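Local coordinates for increased recombination centers protein 6 (Saccharomyces cerevisiae, PDB 3UC9) that serves as a clathrin coat accessory factor related to small G proteins and is involved in gross chromosomal rearrangements and telomere healing, at residues N28-L33 with D48-S53; K82-W87 with Q118-Q123; Q44-Q47 with S53-G56. All coordinates share one frame; numbering follows the deposited sequence.

Overall arrangement
The three contacts trace how a Rossmann-type domain is closed from its sheet outward. Contact 1 lies in the core, where strand 29-35 meets the end of helix 39-50 through aliphatic and aromatic groups alone. Contact 3 uses the same helix one turn earlier, about 8 Å away between centres, and shares Ser-53; nearer the surface, it combines a hydroxyl-to-amide hydrogen bond with a methyl set against a buried serine hydroxyl. Contact 2 stands on the opposite side of the chain's centre, about 21 Å from contact 1 between centres, and joins the first turn of helix 84-91 to the residue leading into helix 121-127 by apolar groups, partly buried. Leu-31 and Leu-33 reach Trp-87 and thereby connect contacts 1 and 2.

Contact 1. Residues N28-L33 with D48-S53; sequences NKILVL and DLFHCS
Ile-30 on the strand and Phe-50 at the end of the helix are the closest backbone pair, yet their CA atoms stand 10.8 Å apart, a gap bridged by side chains alone. Phe-50 supplies the whole helix side of the bridge. Its CG lies anti to its own carbonyl carbon and beside the backbone N (chi1 -61°), directing the ring toward the strand. There two methyl groups receive it obliquely: Ile-30 CG2 lies 4.3 Å from Phe-50 CZ, and Val-32 CG2 lies 4.1 Å from Phe-50 CE2. Since these residues are two apart on an extended strand, both point to the helix side and offer the ring a pair of branched aliphatic groups. Val-32 and Phe-50 point in opposing senses as they pass. This is the first beta-alpha unit of a Rossmann-type fold, with strand 29-35 inside the sheet and helix 39-50 packed over it. One face of the Phe-50 ring is covered from within its own segment, where Leu-49 CG is stacked 4.0 Å over the middle of the ring. Ile-193 of helix 185-195 also touches Phe-50, while Phe-74 and Leu-76 of strand 71-81 touch Ile-30 and Val-32, respectively. Directly after Phe-50, His-51 adopts a positive phi of 54° and takes the chain out of helical geometry.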
loop_
_atom_site.group_PDB
_atom_site.type_symbol
_atom_site.label_atom_id
_atom_site.label_comp_id
_atom_site.label_asym_id
_atom_site.label_seq_id
_atom_site.Cartn_x
_atom_site.Cartn_y
_atom_site.Cartn_z
ATOM N N ASN A 28 0.987 -10.728 7.734
ATOM C CA ASN A 28 1.022 -9.523 8.551
ATOM C C ASN A 28 2.140 -8.553 8.194
ATOM O O ASN A 28 2.584 -7.770 9.049
ATOM C CB ASN A 28 1.094 -9.876 10.042
ATOM C CG ASN A 28 2.430 -10.439 10.452
ATOM O OD1 ASN A 28 3.135 -11.066 9.651
ATOM N ND2 ASN A 28 2.791 -10.227 11.724
ATOM N N LYS A 29 2.566 -8.569 6.935
ATOM C CA LYS A 29 3.574 -7.629 6.481
ATOM C C LYS A 29 2.900 -6.512 5.680
ATOM O O LYS A 29 1.976 -6.749 4.889
ATOM C CB LYS A 29 4.651 -8.315 5.642
ATOM C CG LYS A 29 5.136 -9.670 6.140
ATOM C CD LYS A 29 5.550 -9.681 7.600
ATOM C CE LYS A 29 5.986 -11.067 8.057
ATOM N NZ LYS A 29 6.012 -11.218 9.550
ATOM N N ILE A 30 3.349 -5.287 5.911
ATOM C CA ILE A 30 2.971 -4.164 5.064
ATOM C C ILE A 30 4.249 -3.579 4.470
ATOM O O ILE A 30 5.161 -3.187 5.198
ATOM C CB ILE A 30 2.181 -3.092 5.827
ATOM C CG1 ILE A 30 0.810 -3.642 6.236
ATOM C CG2 ILE A 30 1.993 -1.831 4.941
ATOM C CD1 ILE A 30 -0.054 -2.635 6.987
ATOM N N LEU A 31 4.328 -3.570 3.141
ATOM C CA LEU A 31 5.472 -3.011 2.429
ATOM C C LEU A 31 5.132 -1.590 1.991
ATOM O O LEU A 31 4.093 -1.354 1.377
ATOM C CB LEU A 31 5.828 -3.878 1.221
ATOM C CG LEU A 31 7.029 -3.572 0.316
ATOM C CD1 LEU A 31 8.069 -2.708 0.972
ATOM C CD2 LEU A 31 7.653 -4.903 -0.110
ATOM N N VAL A 32 6.008 -0.649 2.329
ATOM C CA VAL A 32 5.892 0.721 1.847
ATOM C C VAL A 32 7.109 0.991 0.955
ATOM O O VAL A 32 8.247 0.921 1.405
ATOM C CB VAL A 32 5.810 1.739 2.986
ATOM C CG1 VAL A 32 5.574 3.141 2.415
ATOM C CG2 VAL A 32 4.693 1.356 3.984
ATOM N N LEU A 33 6.835 1.274 -0.312
ATOM C CA LEU A 33 7.837 1.414 -1.357
ATOM C C LEU A 33 7.727 2.804 -1.992
ATOM O O LEU A 33 6.622 3.341 -2.131
ATOM C CB LEU A 33 7.598 0.349 -2.428
ATOM C CG LEU A 33 8.464 0.352 -3.692
ATOM C CD1 LEU A 33 9.872 -0.115 -3.358
ATOM C CD2 LEU A 33 7.845 -0.507 -4.809
ATOM N N ASP A 48 3.251 9.904 9.556
ATOM C CA ASP A 48 1.858 10.365 9.618
ATOM C C ASP A 48 0.846 9.229 9.787
ATOM O O ASP A 48 -0.119 9.348 10.543
ATOM C CB ASP A 48 1.510 11.204 8.377
ATOM C CG ASP A 48 2.233 12.551 8.347
ATOM O OD1 ASP A 48 2.726 13.012 9.405
ATOM O OD2 ASP A 48 2.311 13.152 7.254
ATOM N N LEU A 49 1.069 8.120 9.096
ATOM C CA LEU A 49 0.121 7.010 9.123
ATOM C C LEU A 49 0.440 6.000 10.220
ATOM O O LEU A 49 -0.466 5.513 10.897
ATOM C CB LEU A 49 0.106 6.315 7.765
ATOM C CG LEU A 49 -0.912 5.185 7.601
ATOM C CD1 LEU A 49 -2.320 5.637 7.955
ATOM C CD2 LEU A 49 -0.847 4.655 6.169
ATOM N N PHE A 50 1.719 5.673 10.386
ATOM C CA PHE A 50 2.135 4.605 11.305
ATOM C C PHE A 50 2.854 5.089 12.557
ATOM O O PHE A 50 3.177 4.277 13.423
ATOM C CB PHE A 50 3.039 3.609 10.585
ATOM C CG PHE A 50 2.378 2.922 9.432
ATOM C CD1 PHE A 50 1.327 2.049 9.640
ATOM C CD2 PHE A 50 2.817 3.129 8.140
ATOM C CE1 PHE A 50 0.724 1.407 8.576
ATOM C CE2 PHE A 50 2.217 2.496 7.082
ATOM C CZ PHE A 50 1.171 1.631 7.297
ATOM N N HIS A 51 3.119 6.390 12.647
ATOM C CA HIS A 51 3.866 6.960 13.774
ATOM C C HIS A 51 5.205 6.252 13.949
ATOM O O HIS A 51 5.620 5.918 15.065
ATOM C CB HIS A 51 3.011 6.927 15.042
ATOM C CG HIS A 51 1.633 7.469 14.831
ATOM N ND1 HIS A 51 0.511 6.669 14.819
ATOM C CD2 HIS A 51 1.201 8.727 14.569
ATOM C CE1 HIS A 51 -0.556 7.414 14.588
ATOM N NE2 HIS A 51 -0.164 8.667 14.431
ATOM N N CYS A 52 5.873 6.051 12.814
ATOM C CA CYS A 52 7.140 5.353 12.739
ATOM C C CYS A 52 8.217 6.331 12.281
ATOM O O CYS A 52 8.183 6.808 11.147
ATOM C CB CYS A 52 7.028 4.195 11.746
ATOM S SG CYS A 52 8.542 3.252 11.541
ATOM N N SER A 53 9.157 6.634 13.174
ATOM C CA SER A 53 10.280 7.518 12.865
ATOM C C SER A 53 11.452 6.719 12.294
ATOM O O SER A 53 12.426 6.429 12.995
ATOM C CB SER A 53 10.723 8.284 14.118
ATOM O OG SER A 53 9.705 9.167 14.562
#

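Contact 2. Residues K82-W87 with Q118-Q123; sequences KDIPVW and QELLHQ. Unlike the reference sequence in segment 82-87: Asp-83 (reference Glu).
Leu-120 meets Ile-84 and Pro-85 with its CG turned anti to its carbonyl carbon, beside the backbone N (chi1 -52°), carrying both methyls to the start of the other helix. On the facing side, Ile-84 CG2, anti to the backbone N, is the branch that makes the contact, while CG1 and CD1 lead away from Leu-120. The two branches of Leu-120 divide the work. CD1 approaches Ile-84 CG2 to 3.5 Å, a close methyl-to-methyl meeting in which the side chains meet at a slant. The same CD1 lies 3.8 Å from Pro-85 CG, and Leu-120 CD2 completes the grip at 3.9 Å from Pro-85 CB. The leucine fork thus lies against the CB-CG edge of the proline ring, with the two side chains at about a right angle. All of this is van der Waals contact; no hydrogen bond crosses between the segments.

The backbones come nearest at Pro-85 and Leu-120, with 7.0 Å between CA atoms. Ile-84 is enclosed and also touches Asp-35 of strand 29-35, whereas Pro-85 is exposed and forms the outer margin. The proline sits in the first turn of its helix, where the backbone nitrogen has no helical acceptor to serve. The contact joins this turn to the residue leading into helix 121-127. Trp-87 touches Leu-31 and Leu-33, which alternate along their strand with Ile-30 and Val-32, so helix 84-91 lies on the sheet face opposite helix 39-50, the alpha/beta/alpha layering of a Rossmann-type fold.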
loop_
_atom_site.group_PDB
_atom_site.type_symbol
_atom_site.label_atom_id
_atom_site.label_comp_id
_atom_site.label_asym_id
_atom_site.label_seq_id
_atom_site.Cartn_x
_atom_site.Cartn_y
_atom_site.Cartn_z
ATOM N N LYS A 82 15.225 2.424 -7.753
ATOM C CA LYS A 82 15.513 3.430 -8.776
ATOM C C LYS A 82 14.413 3.456 -9.831
ATOM O O LYS A 82 14.025 4.532 -10.298
ATOM C CB LYS A 82 16.866 3.178 -9.449
ATOM C CG LYS A 82 17.278 4.284 -10.422
ATOM C CD LYS A 82 18.541 3.917 -11.200
ATOM C CE LYS A 82 18.634 4.649 -12.545
ATOM N NZ LYS A 82 18.610 6.130 -12.410
ATOM N N ASP A 83 13.928 2.272 -10.201
ATOM C CA ASP A 83 12.914 2.113 -11.247
ATOM C C ASP A 83 11.847 1.121 -10.775
ATOM O O ASP A 83 12.158 -0.036 -10.471
ATOM C CB ASP A 83 13.562 1.577 -12.528
ATOM C CG ASP A 83 14.606 2.521 -13.104
ATOM O OD1 ASP A 83 14.228 3.609 -13.600
ATOM O OD2 ASP A 83 15.806 2.168 -13.064
ATOM N N ILE A 84 10.594 1.568 -10.716
ATOM C CA ILE A 84 9.500 0.707 -10.247
ATOM C C ILE A 84 9.415 -0.609 -11.033
ATOM O O ILE A 84 9.340 -1.678 -10.430
ATOM C CB ILE A 84 8.119 1.429 -10.287
ATOM C CG1 ILE A 84 8.093 2.639 -9.344
ATOM C CG2 ILE A 84 6.996 0.464 -9.950
ATOM C CD1 ILE A 84 8.393 2.328 -7.915
ATOM N N PRO A 85 9.432 -0.541 -12.379
ATOM C CA PRO A 85 9.328 -1.791 -13.143
ATOM C C PRO A 85 10.415 -2.825 -12.815
ATOM O O PRO A 85 10.120 -4.018 -12.766
ATOM C CB PRO A 85 9.435 -1.318 -14.597
ATOM C CG PRO A 85 8.905 0.064 -14.569
ATOM C CD PRO A 85 9.406 0.635 -13.271
ATOM N N VAL A 86 11.650 -2.376 -12.586
ATOM C CA VAL A 86 12.732 -3.278 -12.205
ATOM C C VAL A 86 12.418 -3.948 -10.859
ATOM O O VAL A 86 12.626 -5.143 -10.689
ATOM C CB VAL A 86 14.097 -2.543 -12.132
ATOM C CG1 VAL A 86 15.180 -3.474 -11.593
ATOM C CG2 VAL A 86 14.481 -1.989 -13.506
ATOM N N TRP A 87 11.911 -3.168 -9.915
ATOM C CA TRP A 87 11.502 -3.706 -8.622
ATOM C C TRP A 87 10.364 -4.726 -8.770
ATOM O O TRP A 87 10.404 -5.800 -8.167
ATOM C CB TRP A 87 11.096 -2.568 -7.693
ATOM C CG TRP A 87 10.805 -3.025 -6.317
ATOM C CD1 TRP A 87 11.683 -3.099 -5.270
ATOM C CD2 TRP A 87 9.554 -3.493 -5.829
ATOM N NE1 TRP A 87 11.046 -3.584 -4.156
ATOM C CE2 TRP A 87 9.735 -3.832 -4.471
ATOM C CE3 TRP A 87 8.288 -3.650 -6.401
ATOM C CZ2 TRP A 87 8.701 -4.322 -3.682
ATOM C CZ3 TRP A 87 7.262 -4.148 -5.614
ATOM C CH2 TRP A 87 7.472 -4.469 -4.272
ATOM N N GLN A 118 0.081 2.083 -12.993
ATOM C CA GLN A 118 -1.068 1.433 -13.630
ATOM C C GLN A 118 -0.695 0.561 -14.851
ATOM O O GLN A 118 -1.421 -0.371 -15.183
ATOM C CB GLN A 118 -2.143 2.459 -14.020
ATOM C CG GLN A 118 -1.684 3.571 -14.958
ATOM C CD GLN A 118 -1.156 4.809 -14.254
ATOM O OE1 GLN A 118 -0.485 4.727 -13.225
ATOM N NE2 GLN A 118 -1.442 5.970 -14.826
ATOM N N GLU A 119 0.431 0.862 -15.489
ATOM C CA GLU A 119 0.929 0.073 -16.636
ATOM C C GLU A 119 1.493 -1.299 -16.242
ATOM O O GLU A 119 1.586 -2.198 -17.075
ATOM C CB GLU A 119 2.001 0.869 -17.395
ATOM C CG GLU A 119 1.475 2.114 -18.119
ATOM C CD GLU A 119 2.582 2.938 -18.794
ATOM O OE1 GLU A 119 3.751 2.872 -18.348
ATOM O OE2 GLU A 119 2.278 3.663 -19.769
ATOM N N LEU A 120 1.891 -1.434 -14.981
ATOM C CA LEU A 120 2.482 -2.659 -14.440
ATOM C C LEU A 120 1.471 -3.448 -13.606
ATOM O O LEU A 120 1.719 -4.604 -13.248
ATOM C CB LEU A 120 3.667 -2.302 -13.538
ATOM C CG LEU A 120 4.764 -1.386 -14.091
ATOM C CD1 LEU A 120 5.621 -0.812 -12.953
ATOM C CD2 LEU A 120 5.632 -2.111 -15.087
ATOM N N LEU A 121 0.343 -2.816 -13.278
ATOM C CA LEU A 121 -0.565 -3.340 -12.261
ATOM C C LEU A 121 -1.179 -4.699 -12.622
ATOM O O LEU A 121 -1.302 -5.567 -11.769
ATOM C CB LEU A 121 -1.648 -2.297 -11.956
ATOM C CG LEU A 121 -2.335 -2.221 -10.592
ATOM C CD1 LEU A 121 -1.373 -2.402 -9.438
ATOM C CD2 LEU A 121 -3.078 -0.876 -10.471
ATOM N N HIS A 122 -1.549 -4.916 -13.880
ATOM C CA HIS A 122 -2.130 -6.210 -14.253
ATOM C C HIS A 122 -1.194 -7.369 -13.914
ATOM O O HIS A 122 -1.576 -8.320 -13.230
ATOM C CB HIS A 122 -2.501 -6.257 -15.726
ATOM C CG HIS A 122 -3.085 -7.571 -16.140
ATOM N ND1 HIS A 122 -4.398 -7.910 -15.890
ATOM C CD2 HIS A 122 -2.527 -8.644 -16.749
ATOM C CE1 HIS A 122 -4.628 -9.128 -16.345
ATOM N NE2 HIS A 122 -3.511 -9.595 -16.876
ATOM N N GLN A 123 0.046 -7.272 -14.377
ATOM C CA GLN A 123 1.039 -8.307 -14.130
ATOM C C GLN A 123 1.412 -8.426 -12.644
ATOM O O GLN A 123 1.635 -9.525 -12.146
ATOM C CB GLN A 123 2.290 -8.011 -14.938
ATOM C CG GLN A 123 2.102 -8.204 -16.408
ATOM C CD GLN A 123 3.336 -7.805 -17.170
ATOM O OE1 GLN A 123 4.172 -8.648 -17.491
ATOM N NE2 GLN A 123 3.479 -6.505 -17.432
#

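Contact 3. Residues Q44-Q47 with S53-G56; sequences QFLQ and SSTG
Leu-46 and Gln-47, neighbours on the last turns of helix 39-50, meet the loop beyond it in two different ways, one closely packed and inward, the other polar and near solvent. On the inner side, Leu-46 CD1 comes within 3.5 Å of Ser-54 OG, a methyl pressed against a hydroxyl. The serine oxygen stands between its backbone N and carbonyl carbon (chi1 66°), a rotation that points it at the leucine. The contact buries this oxygen, and no hydrogen-bond partner for it is present in the model.

The outer side rests on a single polar link. Ser-53 OG donates to Gln-47 OE1 over 2.9 Å, making an angle of 151° at the carbonyl oxygen and sitting 26° off the carbonyl plane. Gln-47 first extends, with CG anti to the backbone N, then bends at chi2, and this bend swings the amide over to the serine. Ser-53 N lies farther from Gln-47 OE1, at 3.7 Å. Ser-53 itself is exposed; beyond Ser-54 the chain leaves the helix, and Thr-55 is exposed and poorly ordered.

The bond ties the returning chain to the helix it has just left, across the end of the helix and the turn at His-51 and Cys-52. Underneath, Leu-46 and Ser-54 both touch Ile-78 of strand 71-81, and Leu-46 also reaches Leu-76, so the loop leading to strand 59-66 is laid along the flank of helix 39-50 and against the neighbouring strand of the sheet.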
loop_
_atom_site.group_PDB
_atom_site.type_symbol
_atom_site.label_atom_id
_atom_site.label_comp_id
_atom_site.label_asym_id
_atom_site.label_seq_id
_atom_site.Cartn_x
_atom_site.Cartn_y
_atom_site.Cartn_z
ATOM N N GLN A 44 8.027 10.778 5.716
ATOM C CA GLN A 44 6.946 11.591 6.291
ATOM C C GLN A 44 5.608 10.821 6.329
ATOM O O GLN A 44 4.869 10.887 7.313
ATOM C CB GLN A 44 6.761 12.896 5.500
ATOM C CG GLN A 44 7.920 13.878 5.568
ATOM C CD GLN A 44 7.526 15.263 5.048
ATOM O OE1 GLN A 44 7.612 16.257 5.769
ATOM N NE2 GLN A 44 7.068 15.324 3.800
ATOM N N PHE A 45 5.309 10.093 5.257
ATOM C CA PHE A 45 4.111 9.235 5.195
ATOM C C PHE A 45 4.117 8.212 6.325
ATOM O O PHE A 45 3.091 7.985 6.966
ATOM C CB PHE A 45 4.051 8.534 3.835
ATOM C CG PHE A 45 2.899 7.573 3.672
ATOM C CD1 PHE A 45 1.706 7.989 3.084
ATOM C CD2 PHE A 45 3.012 6.261 4.078
ATOM C CE1 PHE A 45 0.650 7.109 2.917
ATOM C CE2 PHE A 45 1.941 5.364 3.909
ATOM C CZ PHE A 45 0.767 5.799 3.337
ATOM N N LEU A 46 5.270 7.601 6.580
ATOM C CA LEU A 46 5.373 6.587 7.638
ATOM C C LEU A 46 5.109 7.204 9.011
ATOM O O LEU A 46 4.438 6.608 9.850
ATOM C CB LEU A 46 6.741 5.920 7.633
ATOM C CG LEU A 46 7.065 5.026 6.434
ATOM C CD1 LEU A 46 8.543 4.698 6.399
ATOM C CD2 LEU A 46 6.228 3.753 6.431
ATOM N N GLN A 47 5.638 8.398 9.238
ATOM C CA GLN A 47 5.364 9.108 10.480
ATOM C C GLN A 47 3.873 9.419 10.625
ATOM O O GLN A 47 3.297 9.230 11.699
ATOM C CB GLN A 47 6.198 10.395 10.572
ATOM C CG GLN A 47 5.942 11.227 11.838
ATOM C CD GLN A 47 6.179 10.436 13.114
ATOM O OE1 GLN A 47 7.195 9.753 13.246
ATOM N NE2 GLN A 47 5.241 10.527 14.061
ATOM N N SER A 53 9.157 6.634 13.174
ATOM C CA SER A 53 10.280 7.518 12.865
ATOM C C SER A 53 11.452 6.719 12.294
ATOM O O SER A 53 12.426 6.429 12.995
ATOM C CB SER A 53 10.723 8.284 14.118
ATOM O OG SER A 53 9.705 9.167 14.562
ATOM N N SER A 54 11.345 6.369 11.016
ATOM C CA SER A 54 12.383 5.614 10.320
ATOM C C SER A 54 13.546 6.513 9.906
ATOM O O SER A 54 13.485 7.742 10.036
ATOM C CB SER A 54 11.803 4.936 9.075
ATOM O OG SER A 54 11.386 5.896 8.115
ATOM N N THR A 55 14.609 5.875 9.420
ATOM C CA THR A 55 15.756 6.568 8.835
ATOM C C THR A 55 15.862 6.305 7.320
ATOM O O THR A 55 16.400 7.132 6.580
ATOM C CB THR A 55 17.068 6.160 9.549
ATOM O OG1 THR A 55 17.243 4.739 9.472
ATOM C CG2 THR A 55 17.037 6.589 11.019
ATOM N N GLY A 56 15.342 5.162 6.870
ATOM C CA GLY A 56 15.347 4.784 5.454
ATOM C C GLY A 56 14.806 3.371 5.257
ATOM O O GLY A 56 13.835 2.982 5.908
#